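Local coordinates for protein transcriptional regulator, TetR family (Legionella pneumophila subsp. pneumophila str. Philadelphia 1, PDB 3ON4) that probably binds DNA through an N-terminal helix-turn-helix to regulate transcription, and forms a two-fold symmetric pair, at the interface of chains A and B. Sequence-based numbering; all coordinates share one arbitrary frame. Chains: chain A/B, Transcriptional regulator, TetR family.

The interface of chains A and B. Residues chain A 110, 113, 131, 160-161, 164; chain B 165, 168-169, 172.
B:Leu169 lays one methyl, CD2, over the face of the A:Phe131 ring, near its centre, 3.7 Å from the ring centroid in a CH-pi contact, and the two side chains cross at about a right angle. Its leucine fork straddles two helices of chain A: while CD2 sits over the aromatic face, the other methyl, CD1, reaches A:Ile160 CG2 at 3.7 Å and passes beside A:Ser161. With CG of B:Leu169 anti to the carbonyl carbon (chi1 -54°), both branches point into chain A. In the plane of the same phenyl ring, the carboxylate carbon of A:Glu164 lies at the edge, a neighbour from its own chain.

A second apolar cluster forms around the methyl of A:Ala113. B:Leu168 brings its branch point, CG, to 3.8 Å from A:Ala113 CB, and B:Leu172 adds CD1 at 4.0 Å from that CB; this CD1 also touches the ring carbon CD2 of A:Phe131 at 4.1 Å. Where B:Gly165 meets A:Ser161 the helices come close, CA to CA 4.1 Å.

No direct polar bond crosses this patch. Instead, a water links the backbone carbonyls, 2.7 Å from A:Ala113 O and 2.8 Å from B:Leu168 O.

All four chain B residues lie on helix 149-173, which packs against its chain A counterpart and against helices 108-115 and 121-144 of chain A. Two-fold symmetry repeats the patch with chains exchanged, consistent with the helical dimer interface usual in TetR regulators.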
# COMPACT_ATOMS: atom_id res chain seq x y z
N GLY A 110 -5.69 -1.20 3.59
CA GLY A 110 -4.43 -0.85 2.98
C GLY A 110 -3.78 0.36 3.64
O GLY A 110 -2.55 0.39 3.84
N ALA A 113 -2.46 -0.77 6.96
CA ALA A 113 -1.27 -1.57 6.68
C ALA A 113 -0.04 -0.72 6.41
O ALA A 113 1.03 -1.04 6.90
CB ALA A 113 -1.51 -2.54 5.52
N PHE A 131 -7.78 -8.15 7.16
CA PHE A 131 -7.16 -8.97 6.12
C PHE A 131 -7.44 -10.47 6.28
O PHE A 131 -7.69 -11.16 5.29
CB PHE A 131 -5.68 -8.65 5.98
CG PHE A 131 -5.45 -7.32 5.31
CD1 PHE A 131 -5.80 -7.15 3.98
CD2 PHE A 131 -5.00 -6.22 6.02
CE1 PHE A 131 -5.66 -5.92 3.36
CE2 PHE A 131 -4.85 -4.99 5.41
CZ PHE A 131 -5.19 -4.84 4.08
N ILE A 160 -5.49 -10.48 -3.08
CA ILE A 160 -5.60 -9.31 -2.18
C ILE A 160 -4.36 -8.43 -2.31
O ILE A 160 -4.47 -7.21 -2.21
CB ILE A 160 -5.94 -9.68 -0.69
CG1 ILE A 160 -6.30 -8.42 0.15
CG2 ILE A 160 -4.83 -10.45 -0.03
CD1 ILE A 160 -7.32 -7.43 -0.48
N SER A 161 -3.19 -9.03 -2.55
CA SER A 161 -1.98 -8.24 -2.80
C SER A 161 -2.16 -7.37 -4.04
O SER A 161 -1.83 -6.17 -4.04
CB SER A 161 -0.76 -9.14 -2.97
OG SER A 161 -0.57 -9.93 -1.80
N GLU A 164 -4.68 -4.51 -3.43
CA GLU A 164 -4.11 -3.43 -2.62
C GLU A 164 -3.11 -2.60 -3.44
O GLU A 164 -3.18 -1.36 -3.49
CB GLU A 164 -3.48 -3.96 -1.34
CG GLU A 164 -4.48 -4.59 -0.35
CD GLU A 164 -5.50 -3.62 0.19
OE1 GLU A 164 -5.20 -2.41 0.27
OE2 GLU A 164 -6.60 -4.05 0.61
N GLY B 165 1.71 -4.56 -3.18
CA GLY B 165 0.73 -5.20 -2.32
C GLY B 165 1.29 -6.35 -1.49
O GLY B 165 0.94 -6.51 -0.33
N LEU B 168 3.41 -4.93 1.28
CA LEU B 168 2.53 -4.32 2.24
C LEU B 168 1.96 -5.31 3.26
O LEU B 168 1.92 -5.04 4.46
CB LEU B 168 1.37 -3.64 1.49
CG LEU B 168 0.44 -2.77 2.31
CD1 LEU B 168 1.12 -1.44 2.67
CD2 LEU B 168 -0.83 -2.52 1.52
N LEU B 169 1.50 -6.45 2.77
CA LEU B 169 0.88 -7.45 3.61
C LEU B 169 1.88 -8.40 4.26
O LEU B 169 1.65 -8.83 5.39
CB LEU B 169 -0.19 -8.22 2.80
CG LEU B 169 -1.24 -7.32 2.12
CD1 LEU B 169 -2.21 -8.12 1.27
CD2 LEU B 169 -1.99 -6.43 3.16
N LEU B 172 3.16 -7.31 7.82
CA LEU B 172 2.24 -7.22 8.94
C LEU B 172 2.38 -8.34 9.95
O LEU B 172 2.19 -8.13 11.15
CB LEU B 172 0.78 -7.21 8.47
CG LEU B 172 0.44 -6.12 7.46
CD1 LEU B 172 -1.08 -6.16 7.21
CD2 LEU B 172 0.93 -4.72 7.93
O HOH W 1 2.81 -2.68 5.61